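Local coordinates for protein C-domain type II peptide synthetase (Streptomyces globisporus, PDB 4ZNM) that is a condensation-domain protein of the type II peptide synthetase kind, belonging to the clan of CoA-dependent acyltransferase folds, at residues A[296-301]-A[373-378]; A[267-272]-A[414-419]; A[359-362]-A[367-370]; A[224-229]-A[284-289]; A[176-179]-A[183-186]. One frame throughout, in Å; residues are numbered along the deposited sequence.

In the fold
Contact 5 comes first along the chain, at the far end of helix 162-180, its centre about 25 Å from that of contact 1 and about 51 Å from that of contact 4. The other four gather round the mixed sheet containing strands 227-229, 366-373 and 410-416. Contacts 3 and 4, centres about 10 Å apart, share its edge, where 227-229 pairs with 366-373; contacts 1 and 2, centres about 14 Å apart, meet where 366-373 and 410-416 end together. Contact 4 interleaves with contact 2 in sequence, while contact 3 lies within the span of contact 1, itself within that of contact 2. Segments between 224 and 419 thus meet round one condensation-domain sheet.

Contact 1 of 5, residues A[296-301]-A[373-378]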
loop_
_atom_site.group_PDB
_atom_site.type_symbol
_atom_site.label_atom_id
_atom_site.label_comp_id
_atom_site.label_asym_id
_atom_site.label_seq_id
_atom_site.Cartn_x
_atom_site.Cartn_y
_atom_site.Cartn_z
ATOM N N GLY A 296 3.404 -1.146 -8.748
ATOM C CA GLY A 296 1.995 -1.505 -8.792
ATOM C C GLY A 296 1.770 -2.964 -9.208
ATOM O O GLY A 296 0.788 -3.583 -8.794
ATOM N N GLY A 297 2.649 -3.506 -10.056
ATOM C CA GLY A 297 2.575 -4.913 -10.462
ATOM C C GLY A 297 1.449 -5.195 -11.464
ATOM O O GLY A 297 1.122 -6.347 -11.740
ATOM N N ARG A 298 0.866 -4.124 -12.003
ATOM C CA ARG A 298 -0.267 -4.198 -12.946
ATOM C C ARG A 298 0.029 -3.632 -14.333
ATOM O O ARG A 298 -0.794 -2.929 -14.934
ATOM C CB ARG A 298 -1.459 -3.468 -12.349
ATOM C CG ARG A 298 -1.945 -4.194 -11.087
ATOM C CD ARG A 298 -3.099 -3.494 -10.528
ATOM N NE ARG A 298 -3.652 -4.072 -9.309
ATOM C CZ ARG A 298 -4.765 -4.803 -9.245
ATOM N NH1 ARG A 298 -5.417 -5.163 -10.343
ATOM N NH2 ARG A 298 -5.222 -5.184 -8.065
ATOM N N ASN A 299 1.188 -3.997 -14.851
ATOM C CA ASN A 299 1.579 -3.638 -16.215
ATOM C C ASN A 299 0.601 -4.232 -17.238
ATOM O O ASN A 299 0.297 -3.620 -18.245
ATOM C CB ASN A 299 2.995 -4.145 -16.492
ATOM C CG ASN A 299 3.938 -3.885 -15.333
ATOM O OD1 ASN A 299 3.734 -4.385 -14.211
ATOM N ND2 ASN A 299 4.979 -3.105 -15.592
ATOM N N ASN A 300 0.119 -5.440 -16.971
ATOM C CA ASN A 300 -0.742 -6.150 -17.910
ATOM C C ASN A 300 -2.197 -5.723 -17.744
ATOM O O ASN A 300 -2.857 -6.124 -16.788
ATOM C CB ASN A 300 -0.590 -7.651 -17.693
ATOM C CG ASN A 300 -1.328 -8.459 -18.718
ATOM O OD1 ASN A 300 -2.216 -7.946 -19.401
ATOM N ND2 ASN A 300 -0.970 -9.743 -18.833
ATOM N N SER A 301 -2.704 -4.941 -18.695
ATOM C CA SER A 301 -4.023 -4.314 -18.558
ATOM C C SER A 301 -5.194 -5.305 -18.555
ATOM O O SER A 301 -6.300 -4.949 -18.144
ATOM C CB SER A 301 -4.224 -3.273 -19.667
ATOM O OG SER A 301 -4.523 -3.869 -20.921
ATOM N N ALA A 373 4.846 4.729 -3.553
ATOM C CA ALA A 373 3.682 5.472 -3.992
ATOM C C ALA A 373 2.522 4.495 -4.063
ATOM O O ALA A 373 2.639 3.411 -4.591
ATOM C CB ALA A 373 3.941 6.136 -5.363
ATOM N N VAL A 374 1.395 4.888 -3.509
ATOM C CA VAL A 374 0.176 4.128 -3.645
ATOM C C VAL A 374 -0.237 4.105 -5.103
ATOM O O VAL A 374 -0.305 5.143 -5.758
ATOM C CB VAL A 374 -0.950 4.735 -2.782
ATOM C CG1 VAL A 374 -2.246 3.988 -2.998
ATOM C CG2 VAL A 374 -0.586 4.676 -1.337
ATOM N N HIS A 375 -0.534 2.915 -5.597
ATOM C CA HIS A 375 -0.951 2.736 -6.975
ATOM C C HIS A 375 -2.450 2.462 -7.028
ATOM O O HIS A 375 -2.946 1.438 -6.553
ATOM C CB HIS A 375 -0.163 1.596 -7.622
ATOM C CG HIS A 375 -0.596 1.291 -9.018
ATOM N ND1 HIS A 375 -0.173 2.019 -10.111
ATOM C CD2 HIS A 375 -1.423 0.334 -9.500
ATOM C CE1 HIS A 375 -0.727 1.526 -11.205
ATOM N NE2 HIS A 375 -1.490 0.502 -10.862
ATOM N N ALA A 376 -3.181 3.399 -7.591
ATOM C CA ALA A 376 -4.627 3.289 -7.641
ATOM C C ALA A 376 -5.123 4.043 -8.867
ATOM O O ALA A 376 -4.540 5.053 -9.233
ATOM C CB ALA A 376 -5.247 3.843 -6.364
ATOM N N PRO A 377 -6.186 3.549 -9.517
ATOM C CA PRO A 377 -6.615 4.253 -10.732
ATOM C C PRO A 377 -6.850 5.755 -10.496
ATOM O O PRO A 377 -7.169 6.184 -9.369
ATOM C CB PRO A 377 -7.913 3.532 -11.110
ATOM C CG PRO A 377 -7.776 2.182 -10.516
ATOM C CD PRO A 377 -7.046 2.393 -9.225
ATOM N N ALA A 378 -6.661 6.544 -11.554
ATOM C CA ALA A 378 -6.775 7.997 -11.472
ATOM C C ALA A 378 -8.210 8.420 -11.150
ATOM O O ALA A 378 -9.170 7.889 -11.726
ATOM C CB ALA A 378 -6.314 8.632 -12.780
#
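The imidazole of His375 presents one face to the backbone of Gly296. The CA of Gly296 stands 4.1 Å from the ring centroid and 26° off the ring normal, which meets the geometry of a CH-pi contact. Its approach favours the root of the ring: Gly296 CA is 3.8 Å from CG of His375, and 3.9 Å from CD2 of the same ring. This placement follows from the first torsion of His375, whose CG is turned anti to the backbone N (chi1 176°), carrying the ring across to the other loop. Gly296 has no side chain to stand between its CA and the imidazole, and the two CA atoms come within 5.5 Å.

Arg298 adds a looser touch from an oblique direction, its CB lying 4.2 Å from NE2 of His375. Beyond CB the chain runs extended, and its guanidinium is engaged by other groups: NH2 forms a salt bridge with Asp161, the aspartate that closes the HHxxxD signature of condensation domains, and NH1 bonds to Thr306 O, while Phe310 makes a cation-pi contact. Trp163 meets the His375 ring with nearly parallel planes.

Between the two loops, then, the attraction is probably mostly dispersive, with glycine CH against an aromatic face. The guanidinium of Arg298 is probably balanced mainly by Asp161, and its NE remains 5.3 Å from NE2 of His375, too far for a direct polar bond.

Contact 2 of 5, residues A[267-272]-A[414-419]; sequences SPFMTM and IHIDPS
Met272, modelled as selenomethionine, reaches from its helix toward Ile414 on the facing strand, and the two side chains meet tip to tip. From CB the Met272 chain first leaves with CG anti to the carbonyl carbon; CB and CG make no close approach to the strand, and the path stays extended through chi2. The first atom to touch is SE, 3.8 Å from CG2 of Ile414. A bend at chi3 (78°) then turns the terminal methyl, so that CE of Met272 also comes 3.8 Å from CG2 of Ile414 and 4.0 Å from CD1 of that same residue.

The arrangement is a helix laid over one face of a mixed beta-sheet: the axis of 268-272 passes 10.2 Å from that of strand 414-416, their directions 146° apart. Ser267 occupies the N-cap of this helix, its OG accepting from Met270 N at 3.2 Å.

Nearer the helix start, Phe269 and Pro268 receive the two branches of Ile416. CD1 of Ile416 lies 3.9 Å from CB of Phe269, at the ring edge near the ring plane, whereas CG2 of Ile416 faces CB of Pro268 at a looser 4.3 Å. Met422, on the adjacent strand 422-429, touches both Met272 and Ile416, while Val249 of strand 242-249 touches Met272.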
loop_
_atom_site.group_PDB
_atom_site.type_symbol
_atom_site.label_atom_id
_atom_site.label_comp_id
_atom_site.label_asym_id
_atom_site.label_seq_id
_atom_site.Cartn_x
_atom_site.Cartn_y
_atom_site.Cartn_z
ATOM N N SER A 267 8.549 12.525 -12.344
ATOM C CA SER A 267 7.275 12.433 -11.625
ATOM C C SER A 267 7.419 13.002 -10.198
ATOM O O SER A 267 8.537 13.028 -9.639
ATOM C CB SER A 267 6.800 10.995 -11.563
ATOM O OG SER A 267 7.659 10.274 -10.703
ATOM N N PRO A 268 6.303 13.434 -9.587
ATOM C CA PRO A 268 6.378 13.880 -8.188
ATOM C C PRO A 268 6.878 12.777 -7.262
ATOM O O PRO A 268 7.475 13.054 -6.229
ATOM C CB PRO A 268 4.938 14.272 -7.850
ATOM C CG PRO A 268 4.312 14.619 -9.195
ATOM C CD PRO A 268 4.974 13.699 -10.191
ATOM N N PHE A 269 6.641 11.527 -7.614
ATOM C CA PHE A 269 7.144 10.461 -6.769
ATOM C C PHE A 269 8.656 10.370 -6.794
ATOM O O PHE A 269 9.274 10.108 -5.760
ATOM C CB PHE A 269 6.598 9.102 -7.156
ATOM C CG PHE A 269 7.088 8.026 -6.261
ATOM C CD1 PHE A 269 6.703 8.017 -4.935
ATOM C CD2 PHE A 269 7.977 7.069 -6.706
ATOM C CE1 PHE A 269 7.149 7.039 -4.082
ATOM C CE2 PHE A 269 8.440 6.089 -5.846
ATOM C CZ PHE A 269 8.025 6.078 -4.540
HETATM N N MSE A 270 9.254 10.538 -7.975
HETATM C CA MSE A 270 10.707 10.485 -8.099
HETATM C C MSE A 270 11.335 11.569 -7.260
HETATM O O MSE A 270 12.354 11.337 -6.638
HETATM C CB MSE A 270 11.160 10.654 -9.530
HETATM C CG MSE A 270 10.929 9.479 -10.413
HETATM SE SE MSE A 270 11.257 9.948 -12.283
HETATM C CE MSE A 270 10.637 8.212 -12.938
ATOM N N THR A 271 10.757 12.772 -7.289
ATOM C CA THR A 271 11.213 13.875 -6.428
ATOM C C THR A 271 11.149 13.522 -4.935
ATOM O O THR A 271 12.107 13.745 -4.187
ATOM C CB THR A 271 10.385 15.148 -6.674
ATOM O OG1 THR A 271 10.421 15.478 -8.072
ATOM C CG2 THR A 271 10.943 16.323 -5.867
HETATM N N MSE A 272 10.018 12.991 -4.481
HETATM C CA MSE A 272 9.877 12.656 -3.071
HETATM C C MSE A 272 10.806 11.475 -2.674
HETATM O O MSE A 272 11.396 11.470 -1.581
HETATM C CB MSE A 272 8.400 12.363 -2.757
HETATM C CG MSE A 272 7.498 13.701 -2.831
HETATM SE SE MSE A 272 5.742 13.219 -2.382
HETATM C CE MSE A 272 5.969 13.112 -0.450
ATOM N N ILE A 414 2.902 6.988 0.202
ATOM C CA ILE A 414 2.515 8.309 -0.277
ATOM C C ILE A 414 1.393 8.205 -1.304
ATOM O O ILE A 414 1.599 7.580 -2.348
ATOM C CB ILE A 414 3.686 9.039 -0.948
ATOM C CG1 ILE A 414 4.962 8.960 -0.103
ATOM C CG2 ILE A 414 3.309 10.473 -1.246
ATOM C CD1 ILE A 414 4.887 9.668 1.180
ATOM N N HIS A 415 0.242 8.845 -1.064
ATOM C CA HIS A 415 -0.747 9.005 -2.126
ATOM C C HIS A 415 -0.584 10.365 -2.786
ATOM O O HIS A 415 -0.632 11.390 -2.128
ATOM C CB HIS A 415 -2.184 8.852 -1.612
ATOM C CG HIS A 415 -3.213 9.110 -2.662
ATOM N ND1 HIS A 415 -4.015 10.235 -2.664
ATOM C CD2 HIS A 415 -3.538 8.414 -3.776
ATOM C CE1 HIS A 415 -4.802 10.207 -3.723
ATOM N NE2 HIS A 415 -4.533 9.113 -4.415
ATOM N N ILE A 416 -0.419 10.359 -4.103
ATOM C CA ILE A 416 -0.197 11.583 -4.863
ATOM C C ILE A 416 -1.461 11.888 -5.656
ATOM O O ILE A 416 -1.827 11.176 -6.578
ATOM C CB ILE A 416 1.029 11.451 -5.762
ATOM C CG1 ILE A 416 2.270 11.284 -4.886
ATOM C CG2 ILE A 416 1.170 12.674 -6.671
ATOM C CD1 ILE A 416 3.400 10.608 -5.569
ATOM N N ASP A 417 -2.135 12.947 -5.270
ATOM C CA ASP A 417 -3.405 13.265 -5.877
ATOM C C ASP A 417 -3.202 13.949 -7.225
ATOM O O ASP A 417 -2.195 14.659 -7.419
ATOM C CB ASP A 417 -4.227 14.149 -4.951
ATOM C CG ASP A 417 -5.709 13.974 -5.167
ATOM O OD1 ASP A 417 -6.255 14.704 -6.026
ATOM O OD2 ASP A 417 -6.310 13.100 -4.492
ATOM N N PRO A 418 -4.145 13.720 -8.167
ATOM C CA PRO A 418 -4.151 14.449 -9.443
ATOM C C PRO A 418 -4.293 15.953 -9.236
ATOM O O PRO A 418 -3.666 16.745 -9.946
ATOM C CB PRO A 418 -5.381 13.878 -10.175
ATOM C CG PRO A 418 -5.610 12.544 -9.561
ATOM C CD PRO A 418 -5.208 12.691 -8.126
ATOM N N SER A 419 -5.112 16.329 -8.255
ATOM C CA SER A 419 -5.357 17.735 -7.921
ATOM C C SER A 419 -4.071 18.481 -7.572
ATOM O O SER A 419 -4.027 19.714 -7.609
ATOM C CB SER A 419 -6.326 17.838 -6.738
ATOM O OG SER A 419 -5.856 17.046 -5.642
#

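Contact 3 of 5, residues A[359-362]-A[367-370]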
loop_
_atom_site.group_PDB
_atom_site.type_symbol
_atom_site.label_atom_id
_atom_site.label_comp_id
_atom_site.label_asym_id
_atom_site.label_seq_id
_atom_site.Cartn_x
_atom_site.Cartn_y
_atom_site.Cartn_z
ATOM N N ALA A 359 20.620 -8.549 3.937
ATOM C CA ALA A 359 21.315 -8.924 5.180
ATOM C C ALA A 359 21.144 -7.940 6.365
ATOM O O ALA A 359 21.681 -8.192 7.435
ATOM C CB ALA A 359 22.768 -9.118 4.901
ATOM N N SER A 360 20.405 -6.846 6.155
ATOM C CA SER A 360 20.045 -5.920 7.238
ATOM C C SER A 360 18.526 -5.857 7.484
ATOM O O SER A 360 17.986 -4.867 7.996
ATOM C CB SER A 360 20.587 -4.526 6.944
ATOM O OG SER A 360 21.864 -4.385 7.538
ATOM N N ALA A 361 17.846 -6.935 7.122
ATOM C CA ALA A 361 16.439 -7.067 7.399
ATOM C C ALA A 361 16.261 -7.681 8.748
ATOM O O ALA A 361 15.373 -7.260 9.527
ATOM C CB ALA A 361 15.756 -7.915 6.336
ATOM N N ALA A 362 17.112 -8.669 9.027
ATOM C CA ALA A 362 16.859 -9.583 10.138
ATOM C C ALA A 362 17.853 -9.277 11.236
ATOM O O ALA A 362 17.985 -10.031 12.236
ATOM C CB ALA A 362 16.966 -11.061 9.672
ATOM N N GLN A 367 16.264 -2.505 10.801
ATOM C CA GLN A 367 15.238 -2.963 9.887
ATOM C C GLN A 367 15.306 -2.248 8.554
ATOM O O GLN A 367 15.801 -1.126 8.436
ATOM C CB GLN A 367 13.848 -2.745 10.481
ATOM C CG GLN A 367 13.464 -3.648 11.604
ATOM C CD GLN A 367 12.050 -3.330 12.105
ATOM O OE1 GLN A 367 11.800 -2.228 12.575
ATOM N NE2 GLN A 367 11.123 -4.283 11.967
ATOM N N ILE A 368 14.755 -2.870 7.539
ATOM C CA ILE A 368 14.716 -2.202 6.273
ATOM C C ILE A 368 13.472 -1.313 6.185
ATOM O O ILE A 368 12.449 -1.573 6.818
ATOM C CB ILE A 368 14.772 -3.177 5.116
ATOM C CG1 ILE A 368 13.611 -4.142 5.142
ATOM C CG2 ILE A 368 16.078 -3.952 5.137
ATOM C CD1 ILE A 368 13.048 -4.301 3.771
ATOM N N SER A 369 13.604 -0.262 5.393
ATOM C CA SER A 369 12.498 0.607 5.079
ATOM C C SER A 369 12.174 0.546 3.598
ATOM O O SER A 369 13.026 0.255 2.747
ATOM C CB SER A 369 12.802 2.047 5.491
ATOM O OG SER A 369 13.654 2.651 4.541
ATOM N N VAL A 370 10.906 0.785 3.323
ATOM C CA VAL A 370 10.359 0.828 1.984
ATOM C C VAL A 370 9.731 2.211 1.757
ATOM O O VAL A 370 9.067 2.748 2.638
ATOM C CB VAL A 370 9.280 -0.262 1.795
ATOM C CG1 VAL A 370 8.729 -0.238 0.404
ATOM C CG2 VAL A 370 9.832 -1.653 2.085
HETATM O O HOH W 1 13.471 -5.389 8.293
#
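Ile368 turns its CG2 methyl at the loop carrying Ser360 and Ala361 because chi1 is 60°: CG1 is wedged between the backbone N and the carbonyl carbon, leaving CG2 anti to the carbonyl carbon and beside N. From there CG2 of Ile368 rests 3.6 Å from the carbonyl O of Ser360 and 3.9 Å from CA of Ala361. The methyl of Ala361 joins less closely, its CB standing 4.2 Å from that same CG2.

A water spans the polar atoms next to this patch. It donates to Ala361 O at 2.9 Å and accepts from Ile368 N, also at 2.9 Å, linking the loop to strand 366-373 without a direct backbone bond. Gln367 departs with its CB directed away from the loop, and its amide NE2 is held by Asp408 and Asn429.

The loop thus folds back on the strand it leads into, beside the strand pairing of Gln367 with Leu228, and Ile225 packs on the same isoleucine. Chemically the junction sets the Ile368 methyl against the Ser360 carbonyl and Ala361, while beside it one water joins the two backbones. Ser360 O is buried here with no polar partner in the model, so the contact probably carries a small desolvation cost.

Contact 4 of 5, residues A[224-229]-A[284-289]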
loop_
_atom_site.group_PDB
_atom_site.type_symbol
_atom_site.label_atom_id
_atom_site.label_comp_id
_atom_site.label_asym_id
_atom_site.label_seq_id
_atom_site.Cartn_x
_atom_site.Cartn_y
_atom_site.Cartn_z
ATOM N N ARG A 224 23.490 -3.717 -0.628
ATOM C CA ARG A 224 22.765 -4.098 0.559
ATOM C C ARG A 224 21.680 -3.052 0.757
ATOM O O ARG A 224 21.988 -1.870 0.823
ATOM C CB ARG A 224 23.689 -4.164 1.779
ATOM C CG ARG A 224 24.836 -5.180 1.671
ATOM C CD ARG A 224 24.368 -6.599 1.964
ATOM N NE ARG A 224 25.479 -7.544 2.073
ATOM C CZ ARG A 224 26.182 -8.009 1.039
ATOM N NH1 ARG A 224 25.919 -7.610 -0.201
ATOM N NH2 ARG A 224 27.161 -8.873 1.247
ATOM N N ILE A 225 20.420 -3.483 0.839
ATOM C CA ILE A 225 19.334 -2.574 1.200
ATOM C C ILE A 225 19.749 -1.833 2.473
ATOM O O ILE A 225 20.242 -2.441 3.402
ATOM C CB ILE A 225 18.002 -3.299 1.402
ATOM C CG1 ILE A 225 17.480 -3.823 0.056
ATOM C CG2 ILE A 225 16.980 -2.351 1.991
ATOM C CD1 ILE A 225 16.341 -4.846 0.185
ATOM N N ILE A 226 19.515 -0.527 2.515
ATOM C CA ILE A 226 19.924 0.281 3.648
ATOM C C ILE A 226 19.006 -0.021 4.842
ATOM O O ILE A 226 17.771 -0.080 4.709
ATOM C CB ILE A 226 19.932 1.790 3.270
ATOM C CG1 ILE A 226 20.648 2.629 4.316
ATOM C CG2 ILE A 226 18.568 2.318 3.136
ATOM C CD1 ILE A 226 21.424 3.755 3.691
ATOM N N GLY A 227 19.637 -0.256 5.992
ATOM C CA GLY A 227 18.930 -0.492 7.245
ATOM C C GLY A 227 18.804 0.739 8.125
ATOM O O GLY A 227 19.691 1.590 8.152
ATOM N N LEU A 228 17.669 0.850 8.815
ATOM C CA LEU A 228 17.473 1.873 9.848
ATOM C C LEU A 228 17.731 1.290 11.230
ATOM O O LEU A 228 17.191 0.229 11.571
ATOM C CB LEU A 228 16.047 2.420 9.799
ATOM C CG LEU A 228 15.616 3.081 8.498
ATOM C CD1 LEU A 228 14.167 3.507 8.651
ATOM C CD2 LEU A 228 16.533 4.265 8.180
ATOM N N GLU A 229 18.522 1.978 12.045
ATOM C CA GLU A 229 18.837 1.442 13.355
ATOM C C GLU A 229 17.591 1.545 14.204
ATOM O O GLU A 229 16.989 2.623 14.304
ATOM C CB GLU A 229 20.001 2.190 14.016
ATOM C CG GLU A 229 20.468 1.557 15.313
ATOM C CD GLU A 229 21.625 2.311 15.942
ATOM O OE1 GLU A 229 21.946 3.420 15.461
ATOM O OE2 GLU A 229 22.206 1.793 16.918
ATOM N N THR A 284 22.695 8.436 7.608
ATOM C CA THR A 284 23.551 7.248 7.717
ATOM C C THR A 284 24.978 7.461 7.218
ATOM O O THR A 284 25.850 6.645 7.461
ATOM C CB THR A 284 22.962 6.086 6.921
ATOM O OG1 THR A 284 23.067 6.382 5.522
ATOM C CG2 THR A 284 21.495 5.860 7.296
ATOM N N GLY A 285 25.204 8.563 6.513
ATOM C CA GLY A 285 26.463 8.796 5.839
ATOM C C GLY A 285 26.621 8.124 4.475
ATOM O O GLY A 285 27.500 8.504 3.712
ATOM N N GLU A 286 25.801 7.124 4.162
ATOM C CA GLU A 286 25.967 6.382 2.910
ATOM C C GLU A 286 25.711 7.228 1.635
ATOM O O GLU A 286 24.902 8.136 1.635
ATOM C CB GLU A 286 25.032 5.183 2.894
ATOM C CG GLU A 286 25.356 4.130 3.939
ATOM C CD GLU A 286 26.624 3.381 3.599
ATOM O OE1 GLU A 286 26.608 2.645 2.584
ATOM O OE2 GLU A 286 27.632 3.536 4.335
ATOM N N LEU A 287 26.410 6.881 0.556
ATOM C CA LEU A 287 26.246 7.500 -0.753
ATOM C C LEU A 287 25.735 6.487 -1.774
ATOM O O LEU A 287 25.034 6.853 -2.713
ATOM C CB LEU A 287 27.575 8.101 -1.224
ATOM C CG LEU A 287 27.913 9.427 -0.526
ATOM C CD1 LEU A 287 29.369 9.799 -0.746
ATOM C CD2 LEU A 287 26.995 10.561 -0.998
ATOM N N ASP A 288 26.104 5.218 -1.583
ATOM C CA ASP A 288 25.582 4.101 -2.361
ATOM C C ASP A 288 24.331 3.623 -1.651
ATOM O O ASP A 288 24.404 2.951 -0.613
ATOM C CB ASP A 288 26.632 2.980 -2.499
ATOM C CG ASP A 288 26.039 1.654 -2.969
ATOM O OD1 ASP A 288 25.046 1.665 -3.724
ATOM O OD2 ASP A 288 26.560 0.585 -2.569
ATOM N N ILE A 289 23.173 3.974 -2.211
ATOM C CA ILE A 289 21.919 3.846 -1.497
ATOM C C ILE A 289 20.946 2.927 -2.211
ATOM O O ILE A 289 20.492 3.211 -3.332
ATOM C CB ILE A 289 21.302 5.238 -1.279
ATOM C CG1 ILE A 289 22.196 6.034 -0.317
ATOM C CG2 ILE A 289 19.890 5.126 -0.740
ATOM C CD1 ILE A 289 21.620 7.365 0.075
HETATM O O HOH W 2 22.442 0.760 0.377
#
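Thr284 OG1 is held by two hydrogen bonds while the tip of Ile226 presses against it. It accepts from the backbone N of Glu286 at 3.1 Å, with an N-H...O angle of 160°, and donates to Leu280 O one turn back in the helix. The bond from a backbone N two residues on defines an ST turn, formed just where helix 268-284 ends and Gly285 takes up positive phi.

Ile226 CD1 makes the van der Waals contact, 3.6 Å from Thr284 OG1 and 4.2 Å from Thr284 CG2. That reach arises because CG1 is anti to the backbone N (chi1 -167°), extending the long branch toward the turn; Ile226 and Thr284 meet tip to tip. Glu286 instead slides past in the opposing direction, its CB and CG each 4.0 Å from Ile226 CD1. A separate link is polar: one water donates both to Arg224 O, at 2.7 Å, and to Asp288 O, at 3.1 Å, so two carbonyls that cannot bond to each other share a donor.

Ile226 thereby fills the angle between the end of helix 268-284, where it also touches Leu280, and strand 288-295, with whose Thr290 it pairs through the backbone. Just after it in the chain, strand 227-229 is an outermost strand of the five-stranded mixed sheet, with strand 366-373 as its neighbour.

Contact 5 of 5, residues A[176-179]-A[183-186]; sequences YAAR and PVPP
Apolar contact joins Val184 to two successive residues of the helix, Ala177 and Ala178. CG1 of Val184 comes 3.6 Å from CB of Ala177. The other branch lies further along the helix: CG2 of Val184 is 4.2 Å from CB of Ala178. With chi1 at -85°, CG1 is roughly anti to the carbonyl carbon and meets Ala177, while CG2 lies near both alanines. CG2 also meets a backbone atom, Ala178 N, at 4.0 Å, which is van der Waals contact.

Polar bonds lie outside this patch. Pro185 O accepts from Asn174 ND2, tying the proline-rich loop to helix 162-180 a little earlier in the helix. The helix is in turn anchored to helix 60-73 by a salt bridge from Arg179 NE to Asp69.

The loop folds back along the helix it has just left. Since methyl groups carry most of the contact and no polar bond joins the two residue ranges, its attraction should rest on methyl packing and the exclusion of water, with the Pro185 O bond to Asn174 adding a directional tie.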
loop_
_atom_site.group_PDB
_atom_site.type_symbol
_atom_site.label_atom_id
_atom_site.label_comp_id
_atom_site.label_asym_id
_atom_site.label_seq_id
_atom_site.Cartn_x
_atom_site.Cartn_y
_atom_site.Cartn_z
ATOM N N TYR A 176 -24.837 -2.081 -6.304
ATOM C CA TYR A 176 -25.877 -1.495 -5.453
ATOM C C TYR A 176 -26.855 -0.665 -6.302
ATOM O O TYR A 176 -28.066 -0.871 -6.261
ATOM C CB TYR A 176 -25.232 -0.615 -4.346
ATOM C CG TYR A 176 -26.229 0.253 -3.615
ATOM C CD1 TYR A 176 -26.930 -0.251 -2.532
ATOM C CD2 TYR A 176 -26.466 1.565 -3.993
ATOM C CE1 TYR A 176 -27.838 0.506 -1.859
ATOM C CE2 TYR A 176 -27.396 2.348 -3.323
ATOM C CZ TYR A 176 -28.080 1.807 -2.260
ATOM O OH TYR A 176 -28.991 2.550 -1.578
ATOM N N ALA A 177 -26.328 0.250 -7.104
ATOM C CA ALA A 177 -27.177 1.067 -7.951
ATOM C C ALA A 177 -28.015 0.196 -8.851
ATOM O O ALA A 177 -29.192 0.453 -9.020
ATOM C CB ALA A 177 -26.358 2.027 -8.758
ATOM N N ALA A 178 -27.441 -0.836 -9.448
ATOM C CA ALA A 178 -28.256 -1.637 -10.363
ATOM C C ALA A 178 -29.412 -2.312 -9.594
ATOM O O ALA A 178 -30.539 -2.349 -10.073
ATOM C CB ALA A 178 -27.423 -2.669 -11.074
ATOM N N ARG A 179 -29.137 -2.818 -8.394
ATOM C CA ARG A 179 -30.184 -3.432 -7.564
ATOM C C ARG A 179 -31.281 -2.453 -7.238
ATOM O O ARG A 179 -32.451 -2.823 -7.223
ATOM C CB ARG A 179 -29.586 -3.984 -6.264
ATOM C CG ARG A 179 -28.943 -5.317 -6.437
ATOM C CD ARG A 179 -28.413 -5.861 -5.119
ATOM N NE ARG A 179 -27.886 -7.197 -5.324
ATOM C CZ ARG A 179 -28.631 -8.295 -5.279
ATOM N NH1 ARG A 179 -29.918 -8.217 -4.997
ATOM N NH2 ARG A 179 -28.080 -9.478 -5.483
ATOM N N PRO A 183 -29.553 4.135 -12.960
ATOM C CA PRO A 183 -28.722 3.945 -14.146
ATOM C C PRO A 183 -27.236 3.918 -13.824
ATOM O O PRO A 183 -26.720 4.772 -13.073
ATOM C CB PRO A 183 -29.093 5.150 -15.013
ATOM C CG PRO A 183 -29.388 6.221 -14.018
ATOM C CD PRO A 183 -29.997 5.534 -12.818
ATOM N N VAL A 184 -26.585 2.875 -14.338
ATOM C CA VAL A 184 -25.141 2.673 -14.232
ATOM C C VAL A 184 -24.746 1.888 -15.460
ATOM O O VAL A 184 -25.521 1.111 -15.961
ATOM C CB VAL A 184 -24.680 1.897 -12.944
ATOM C CG1 VAL A 184 -24.510 2.832 -11.719
ATOM C CG2 VAL A 184 -25.598 0.753 -12.637
ATOM N N PRO A 185 -23.517 2.064 -15.927
ATOM C CA PRO A 185 -23.031 1.239 -17.031
ATOM C C PRO A 185 -22.738 -0.179 -16.581
ATOM O O PRO A 185 -22.565 -0.415 -15.365
ATOM C CB PRO A 185 -21.749 1.950 -17.447
ATOM C CG PRO A 185 -21.232 2.491 -16.140
ATOM C CD PRO A 185 -22.463 2.932 -15.381
ATOM N N PRO A 186 -22.696 -1.127 -17.529
ATOM C CA PRO A 186 -22.321 -2.490 -17.132
ATOM C C PRO A 186 -20.893 -2.540 -16.627
ATOM O O PRO A 186 -20.051 -1.753 -17.074
ATOM C CB PRO A 186 -22.458 -3.294 -18.426
ATOM C CG PRO A 186 -22.278 -2.284 -19.514
ATOM C CD PRO A 186 -22.946 -1.026 -18.980
#